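Local coordinates for 2-dehydropantoate 2-reductase (Bacillus subtilis, PDB 3EGO), which probably catalyses the NADPH-dependent reduction of 2-dehydropantoate (ketopantoate) to (R)-pantoate in pantothenate biosynthesis, at residues A[140-145]-A[166-171]; A[19-24]-A[157-162]; A[257-262]-A[287-292]. One frame throughout, in Å; residues are numbered along the deposited sequence.

Contact 1. Residues A[140-145]-A[166-171]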
# COMPACT_ATOMS: atom_id res chain seq x y z
N GLY A 140 -8.37 -30.37 -7.99
CA GLY A 140 -6.95 -30.49 -7.64
C GLY A 140 -6.68 -31.77 -6.88
O GLY A 140 -7.17 -32.86 -7.23
N ALA A 141 -5.95 -31.62 -5.78
CA ALA A 141 -5.54 -32.74 -4.94
C ALA A 141 -5.17 -32.20 -3.58
O ALA A 141 -5.03 -30.98 -3.43
CB ALA A 141 -4.30 -33.41 -5.57
N ILE A 142 -5.02 -33.08 -2.61
CA ILE A 142 -4.38 -32.76 -1.35
C ILE A 142 -3.09 -33.53 -1.32
O ILE A 142 -3.04 -34.70 -1.72
CB ILE A 142 -5.26 -33.13 -0.16
CG1 ILE A 142 -6.44 -32.13 -0.06
CG2 ILE A 142 -4.44 -33.14 1.17
CD1 ILE A 142 -7.48 -32.52 1.10
N LYS A 143 -2.03 -32.88 -0.87
CA LYS A 143 -0.74 -33.56 -0.67
C LYS A 143 -0.32 -33.41 0.78
O LYS A 143 -0.45 -32.35 1.39
CB LYS A 143 0.32 -32.98 -1.61
CG LYS A 143 0.04 -33.23 -3.10
CD LYS A 143 0.95 -32.43 -3.99
CE LYS A 143 0.96 -32.95 -5.44
NZ LYS A 143 1.18 -31.84 -6.40
N TRP A 144 0.18 -34.48 1.37
CA TRP A 144 0.50 -34.44 2.79
C TRP A 144 1.84 -35.15 3.07
O TRP A 144 2.31 -35.92 2.22
CB TRP A 144 -0.60 -35.08 3.65
CG TRP A 144 -0.77 -36.51 3.33
CD1 TRP A 144 -1.43 -37.05 2.25
CD2 TRP A 144 -0.24 -37.61 4.08
NE1 TRP A 144 -1.34 -38.43 2.29
CE2 TRP A 144 -0.63 -38.80 3.41
CE3 TRP A 144 0.52 -37.70 5.26
CZ2 TRP A 144 -0.24 -40.09 3.87
CZ3 TRP A 144 0.90 -38.99 5.73
CH2 TRP A 144 0.50 -40.17 5.02
N SER A 145 2.42 -34.86 4.23
CA SER A 145 3.70 -35.43 4.67
C SER A 145 3.62 -35.64 6.16
O SER A 145 2.80 -34.99 6.82
CB SER A 145 4.82 -34.43 4.42
OG SER A 145 4.87 -34.07 3.06
N PHE A 166 -11.12 -36.25 -5.60
CA PHE A 166 -10.54 -35.90 -4.33
C PHE A 166 -9.28 -36.74 -4.10
O PHE A 166 -9.19 -37.41 -3.13
CB PHE A 166 -11.54 -36.15 -3.16
CG PHE A 166 -11.24 -35.34 -1.90
CD1 PHE A 166 -11.32 -33.93 -1.90
CD2 PHE A 166 -10.88 -36.00 -0.71
CE1 PHE A 166 -11.03 -33.19 -0.70
CE2 PHE A 166 -10.60 -35.28 0.47
CZ PHE A 166 -10.66 -33.87 0.47
N PRO A 167 -8.34 -36.75 -5.06
CA PRO A 167 -7.15 -37.58 -4.79
C PRO A 167 -6.28 -37.03 -3.67
O PRO A 167 -6.21 -35.80 -3.44
CB PRO A 167 -6.38 -37.53 -6.13
CG PRO A 167 -6.79 -36.24 -6.72
CD PRO A 167 -8.27 -36.12 -6.39
N ILE A 168 -5.57 -37.94 -3.00
CA ILE A 168 -4.72 -37.56 -1.90
C ILE A 168 -3.37 -38.26 -2.07
O ILE A 168 -3.34 -39.50 -2.29
CB ILE A 168 -5.38 -37.93 -0.55
CG1 ILE A 168 -6.66 -37.09 -0.38
CG2 ILE A 168 -4.45 -37.57 0.58
CD1 ILE A 168 -7.52 -37.47 0.88
N TYR A 169 -2.27 -37.49 -2.04
CA TYR A 169 -0.93 -38.01 -2.36
C TYR A 169 -0.00 -37.76 -1.20
O TYR A 169 -0.04 -36.68 -0.61
CB TYR A 169 -0.37 -37.31 -3.59
CG TYR A 169 -1.26 -37.47 -4.77
CD1 TYR A 169 -1.57 -38.75 -5.26
CD2 TYR A 169 -1.79 -36.36 -5.41
CE1 TYR A 169 -2.43 -38.90 -6.34
CE2 TYR A 169 -2.63 -36.52 -6.49
CZ TYR A 169 -2.93 -37.80 -6.94
OH TYR A 169 -3.74 -37.93 -8.04
N TYR A 170 0.81 -38.76 -0.86
CA TYR A 170 1.81 -38.61 0.19
C TYR A 170 3.09 -38.10 -0.42
O TYR A 170 3.47 -38.56 -1.50
CB TYR A 170 2.07 -39.97 0.84
CG TYR A 170 3.25 -39.99 1.78
CD1 TYR A 170 3.20 -39.32 3.00
CD2 TYR A 170 4.42 -40.66 1.45
CE1 TYR A 170 4.29 -39.33 3.86
CE2 TYR A 170 5.51 -40.68 2.31
CZ TYR A 170 5.43 -40.01 3.49
OH TYR A 170 6.52 -40.01 4.34
N GLU A 171 3.76 -37.16 0.25
CA GLU A 171 5.08 -36.68 -0.21
C GLU A 171 6.05 -36.88 0.97
O GLU A 171 5.68 -36.70 2.12
CB GLU A 171 5.04 -35.21 -0.66
CG GLU A 171 4.04 -34.92 -1.79
CD GLU A 171 4.59 -35.24 -3.19
OE1 GLU A 171 5.58 -36.01 -3.27
OE2 GLU A 171 4.05 -34.73 -4.21

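Contact 2. Residues A[19-24]-A[157-162]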
# COMPACT_ATOMS: atom_id res chain seq x y z
N TYR A 19 -17.34 -33.17 2.62
CA TYR A 19 -18.11 -33.86 1.61
C TYR A 19 -17.41 -35.16 1.12
O TYR A 19 -17.96 -36.29 1.11
CB TYR A 19 -18.44 -32.95 0.41
CG TYR A 19 -19.15 -33.82 -0.63
CD1 TYR A 19 -20.50 -34.14 -0.48
CD2 TYR A 19 -18.44 -34.39 -1.69
CE1 TYR A 19 -21.12 -34.98 -1.38
CE2 TYR A 19 -19.04 -35.22 -2.57
CZ TYR A 19 -20.39 -35.53 -2.40
OH TYR A 19 -20.99 -36.37 -3.30
N TYR A 20 -16.16 -35.01 0.74
CA TYR A 20 -15.54 -36.11 0.08
C TYR A 20 -15.14 -37.20 1.05
O TYR A 20 -15.22 -38.39 0.68
CB TYR A 20 -14.35 -35.62 -0.77
CG TYR A 20 -14.74 -35.02 -2.09
CD1 TYR A 20 -14.61 -33.65 -2.32
CD2 TYR A 20 -15.19 -35.83 -3.13
CE1 TYR A 20 -14.93 -33.10 -3.55
CE2 TYR A 20 -15.51 -35.29 -4.36
CZ TYR A 20 -15.38 -33.91 -4.56
OH TYR A 20 -15.69 -33.35 -5.80
N LEU A 21 -14.73 -36.85 2.27
CA LEU A 21 -14.34 -37.89 3.25
C LEU A 21 -15.58 -38.61 3.81
O LEU A 21 -15.53 -39.79 4.13
CB LEU A 21 -13.50 -37.30 4.40
CG LEU A 21 -12.12 -36.77 3.92
CD1 LEU A 21 -11.40 -35.93 5.02
CD2 LEU A 21 -11.26 -37.97 3.44
N SER A 22 -16.71 -37.91 3.84
CA SER A 22 -18.00 -38.52 4.24
C SER A 22 -18.39 -39.69 3.32
O SER A 22 -19.17 -40.55 3.72
CB SER A 22 -19.10 -37.48 4.20
OG SER A 22 -19.63 -37.37 2.89
N LEU A 23 -17.84 -39.75 2.11
CA LEU A 23 -18.14 -40.86 1.20
C LEU A 23 -17.58 -42.18 1.68
O LEU A 23 -18.02 -43.22 1.21
CB LEU A 23 -17.63 -40.61 -0.23
CG LEU A 23 -18.16 -39.36 -0.94
CD1 LEU A 23 -17.40 -39.16 -2.23
CD2 LEU A 23 -19.63 -39.49 -1.26
N TYR A 24 -16.62 -42.13 2.62
CA TYR A 24 -15.90 -43.29 3.08
C TYR A 24 -15.90 -43.40 4.57
O TYR A 24 -15.63 -44.47 5.11
CB TYR A 24 -14.45 -43.29 2.55
CG TYR A 24 -14.41 -43.44 1.07
CD1 TYR A 24 -14.38 -42.32 0.25
CD2 TYR A 24 -14.51 -44.70 0.48
CE1 TYR A 24 -14.37 -42.45 -1.11
CE2 TYR A 24 -14.51 -44.83 -0.90
CZ TYR A 24 -14.44 -43.70 -1.68
OH TYR A 24 -14.46 -43.80 -3.06
N ILE A 157 -5.10 -46.58 5.94
CA ILE A 157 -6.46 -47.09 5.84
C ILE A 157 -7.35 -45.90 5.60
O ILE A 157 -8.21 -45.93 4.71
CB ILE A 157 -6.88 -47.94 7.07
CG1 ILE A 157 -6.06 -49.24 7.12
CG2 ILE A 157 -8.35 -48.32 6.99
CD1 ILE A 157 -6.23 -50.01 8.44
N LEU A 158 -7.11 -44.82 6.35
CA LEU A 158 -7.94 -43.62 6.21
C LEU A 158 -8.00 -43.18 4.76
O LEU A 158 -9.08 -42.94 4.24
CB LEU A 158 -7.47 -42.48 7.12
CG LEU A 158 -7.83 -42.62 8.61
CD1 LEU A 158 -6.81 -41.90 9.47
CD2 LEU A 158 -9.27 -42.13 8.86
N PHE A 159 -6.84 -43.08 4.10
CA PHE A 159 -6.74 -42.55 2.76
C PHE A 159 -6.64 -43.63 1.69
O PHE A 159 -6.34 -43.33 0.54
CB PHE A 159 -5.56 -41.58 2.62
CG PHE A 159 -5.68 -40.34 3.43
CD1 PHE A 159 -6.93 -39.87 3.86
CD2 PHE A 159 -4.53 -39.61 3.78
CE1 PHE A 159 -7.02 -38.69 4.61
CE2 PHE A 159 -4.61 -38.42 4.52
CZ PHE A 159 -5.87 -37.97 4.94
N GLN A 160 -6.93 -44.88 2.05
CA GLN A 160 -6.84 -45.99 1.11
C GLN A 160 -7.71 -45.76 -0.13
O GLN A 160 -7.27 -45.99 -1.25
CB GLN A 160 -7.25 -47.31 1.79
CG GLN A 160 -7.07 -48.52 0.86
CD GLN A 160 -7.49 -49.85 1.47
OE1 GLN A 160 -8.03 -49.90 2.59
NE2 GLN A 160 -7.23 -50.94 0.74
N HIS A 161 -8.95 -45.32 0.09
CA HIS A 161 -9.89 -45.12 -1.00
C HIS A 161 -10.47 -43.71 -1.03
O HIS A 161 -11.03 -43.24 -0.03
CB HIS A 161 -11.03 -46.13 -0.89
CG HIS A 161 -10.59 -47.53 -1.17
ND1 HIS A 161 -10.78 -48.57 -0.29
CD2 HIS A 161 -9.93 -48.06 -2.24
CE1 HIS A 161 -10.27 -49.68 -0.81
NE2 HIS A 161 -9.76 -49.40 -1.99
N ASN A 162 -10.31 -43.04 -2.17
CA ASN A 162 -10.92 -41.71 -2.32
C ASN A 162 -11.71 -41.49 -3.59
O ASN A 162 -11.46 -42.19 -4.57
CB ASN A 162 -9.86 -40.64 -2.12
CG ASN A 162 -9.54 -40.46 -0.68
OD1 ASN A 162 -8.54 -40.96 -0.21
ND2 ASN A 162 -10.45 -39.81 0.06

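Contact 3. Residues A[257-262]-A[287-292]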
# COMPACT_ATOMS: atom_id res chain seq x y z
N ARG A 257 -10.97 -7.26 5.72
CA ARG A 257 -10.86 -8.48 6.51
C ARG A 257 -9.41 -8.71 6.89
O ARG A 257 -8.52 -8.32 6.13
CB ARG A 257 -11.23 -9.68 5.66
CG ARG A 257 -12.24 -9.41 4.58
CD ARG A 257 -13.54 -10.01 5.04
NE ARG A 257 -14.36 -9.03 5.72
CZ ARG A 257 -15.23 -9.30 6.68
NH1 ARG A 257 -15.91 -8.31 7.19
NH2 ARG A 257 -15.42 -10.55 7.12
N GLN A 258 -9.17 -9.41 7.99
CA GLN A 258 -7.82 -9.78 8.35
C GLN A 258 -7.25 -10.64 7.23
O GLN A 258 -7.97 -11.42 6.58
CB GLN A 258 -7.78 -10.54 9.67
CG GLN A 258 -6.47 -10.34 10.42
CD GLN A 258 -6.33 -11.18 11.67
OE1 GLN A 258 -7.31 -11.74 12.18
NE2 GLN A 258 -5.10 -11.28 12.17
N THR A 259 -5.97 -10.46 6.96
CA THR A 259 -5.35 -11.18 5.88
C THR A 259 -4.53 -12.33 6.47
O THR A 259 -4.44 -12.50 7.68
CB THR A 259 -4.41 -10.29 5.08
OG1 THR A 259 -3.21 -10.10 5.84
CG2 THR A 259 -5.03 -8.94 4.80
N GLU A 260 -3.90 -13.10 5.59
CA GLU A 260 -2.95 -14.13 6.02
C GLU A 260 -1.51 -13.60 6.05
O GLU A 260 -0.57 -14.36 5.81
CB GLU A 260 -3.04 -15.31 5.07
CG GLU A 260 -4.45 -15.89 4.96
CD GLU A 260 -4.55 -17.01 3.92
OE1 GLU A 260 -3.90 -16.91 2.85
OE2 GLU A 260 -5.26 -17.98 4.20
N ALA A 261 -1.33 -12.29 6.22
CA ALA A 261 0.03 -11.70 6.30
C ALA A 261 0.89 -12.39 7.36
O ALA A 261 2.10 -12.66 7.14
CB ALA A 261 -0.07 -10.17 6.57
N ASP A 262 0.34 -12.66 8.53
CA ASP A 262 1.19 -13.23 9.57
C ASP A 262 1.66 -14.63 9.20
O ASP A 262 2.81 -15.00 9.47
CB ASP A 262 0.50 -13.28 10.92
CG ASP A 262 0.30 -11.93 11.53
OD1 ASP A 262 1.02 -10.98 11.15
OD2 ASP A 262 -0.60 -11.82 12.39
N GLY A 287 4.53 -4.51 6.91
CA GLY A 287 4.08 -3.32 7.64
C GLY A 287 2.90 -2.64 6.94
O GLY A 287 1.97 -2.21 7.59
N SER A 288 2.92 -2.57 5.62
CA SER A 288 1.86 -1.87 4.88
C SER A 288 0.56 -2.63 4.89
O SER A 288 -0.51 -2.04 4.94
CB SER A 288 2.25 -1.67 3.40
OG SER A 288 3.46 -0.95 3.28
N ILE A 289 0.63 -3.95 4.75
CA ILE A 289 -0.62 -4.75 4.84
C ILE A 289 -1.18 -4.72 6.26
O ILE A 289 -2.40 -4.56 6.48
CB ILE A 289 -0.39 -6.23 4.44
CG1 ILE A 289 0.17 -6.36 3.03
CG2 ILE A 289 -1.70 -7.00 4.61
CD1 ILE A 289 -0.63 -5.68 2.01
N LYS A 290 -0.32 -4.92 7.24
CA LYS A 290 -0.73 -4.82 8.65
C LYS A 290 -1.33 -3.46 9.02
O LYS A 290 -2.27 -3.39 9.84
CB LYS A 290 0.44 -5.09 9.60
CG LYS A 290 0.94 -6.57 9.58
CD LYS A 290 -0.18 -7.55 9.91
CE LYS A 290 -0.42 -7.65 11.41
NZ LYS A 290 -1.16 -8.90 11.72
N ALA A 291 -0.80 -2.39 8.45
CA ALA A 291 -1.30 -1.05 8.72
C ALA A 291 -2.77 -0.95 8.35
O ALA A 291 -3.51 -0.18 8.95
CB ALA A 291 -0.51 -0.04 7.92
N LEU A 292 -3.19 -1.73 7.36
CA LEU A 292 -4.56 -1.73 6.86
C LEU A 292 -5.55 -2.41 7.82
O LEU A 292 -6.76 -2.18 7.74
CB LEU A 292 -4.61 -2.41 5.49
CG LEU A 292 -3.80 -1.70 4.41
CD1 LEU A 292 -3.78 -2.43 3.08
CD2 LEU A 292 -4.31 -0.29 4.24

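Contact 1. Residues A[140-145]-A[166-171]
Over one face of the Trp144 indole, toward its rim, lies CD1 of Tyr170, 3.5 Å from CH2 of Trp144; the pair is edge-to-face, Tyr170 presenting the edge, with planes at 55°. Trp144 CG stands between its backbone N and carbonyl carbon (chi1 62°), and the indole ends nearer strand 168-170. Tyr170 CA stands over the five-membered ring of Trp144 as a CH-pi donor, while CG2 of Ile168 meets CD1 of Trp144 at 3.5 Å. On the other face of the sheet, Lys143 CG comes to the edge of the Tyr169 ring; Ala141 CB touches that ring at CE2 (3.6 Å). The Phe166 ring, met by Ile142 CD1 at CZ (3.5 Å), lies nearly parallel to the rings of Tyr20 and His124. Tyr169 N donates to Ile142 O (2.9 Å), and Tyr169 O accepts from Trp144 N. Glu171 is held twice, its N by Trp144 O (2.7 Å) and its O by Ser145 OG, above the carbonyl plane. An alanine for Trp144 would probably leave the Tyr170 edge without its aromatic face and open a gap beside Ile168. Lys143 NZ forms a salt bridge with Glu123. Backbone bonds with aromatic and apolar packing add strand 168-170 in parallel to strand 142-146.

Contact 2. Residues A[19-24]-A[157-162]
The backbones of Tyr24 and His161 stay well apart, their CA atoms 7.5 Å from each other, as the chain leaving helix 12-22 passes the loop that follows a type I turn from Ile157 to Gln160. Tyr24 bridges the distance with its ring: CG is anti to the carbonyl carbon (chi1 -66°), and the carbonyl oxygen of His161 lies over the centre of one ring face, 3.5 Å from Tyr24 CD1. CB of His161 approaches CE2 of Tyr24 at 3.7 Å, the two side chains crossing at about a right angle. Farther out, Tyr24 OH comes to 3.6 Å from the carbonyl carbon of Asn162, and CE1 of Tyr24 lies 3.7 Å from Asn162 CA, so the phenol lies against the backbone of two successive residues. The segments exchange no hydrogen bond, and the contact rests on van der Waals packing. Helix 12-22 is the first helix of the Rossmann-type domain, beginning in the glycine-rich turn that probably binds NADP(+), and this contact involves its far end. There Tyr24 N donates to Leu21 O at 3.0 Å. Deeper in, Leu21 CD2 lies obliquely to the Phe159 ring, a loose 4.5 Å from CE1 of Phe159, and also packs on the side chain of Asn162. Phe159 in turn meets Trp144 edge-to-face. Next to the contact, His25 NE2 is hydrogen-bonded to Leu158 O, while the side chain of Leu158 packs on Leu3 and Ile5.

Contact 3. Residues A[257-262]-A[287-292]
Lys290 reaches from its helix to the carboxylate of Asp262 at the start of the preceding helix, 261-274. From CB its chain sets out with CG anti to the carbonyl carbon, then bends at chi2 (-57°) and again at chi3 (-81°). CD passes 4.2 Å from Ala261 CB, and CE comes to 3.6 Å from Asp262 OD1. NZ at the tip straddles the carboxylate, 3.0 Å from Asp262 OD2 and 3.1 Å from Asp262 OD1; the salt bridge is thus two-pronged, though each hydrogen bond is weak. Asp262 OD1 has a second partner in Tyr286 OH, which probably helps to fix the carboxylate. Ile289 supplies the apolar half: its CG2 lies 3.9 Å from Thr259 CG2 and 4.1 Å from Ala261 CB. The same methyl also touches the Thr259 hydroxyl. Thr259 OG1 accepts from Ala261 N at 2.9 Å, making an ST turn that leads into helix 261-274, and is also hydrogen-bonded to Glu293 OE1. Glu260, at the N-cap position, turns away from this packing; it probably binds NADP(+), and its OE2 is hydrogen-bonded to Asn100. Within the helical C-terminal domain, Ile289 also packs on Ala193 and Leu194 of helix 174-195, Thr259 and Leu292 touch Val253 of helix 248-255, and Leu195 of the second subunit touches Ser288 and Ala291.

How the contacts relate
From the N terminus, contact 2 opens first, at the end of helix 12-22, and closes only at 157-162, so it spans most of the nucleotide-binding domain. Contact 1 opens before that closure, at 140-145, and closes at 166-171; the two therefore cross, and they share a border where Ile168 packs on Phe159. Together they tie the first helix and the loop between two strands to the end of the mixed sheet. Contact 3 follows in series, a short closure within the helical C-terminal domain between helices 261-274 and 280-291. Its centre lies about 29 Å from that of contact 1 and about 36 Å from that of contact 2, on the opposite side of the chain's centre.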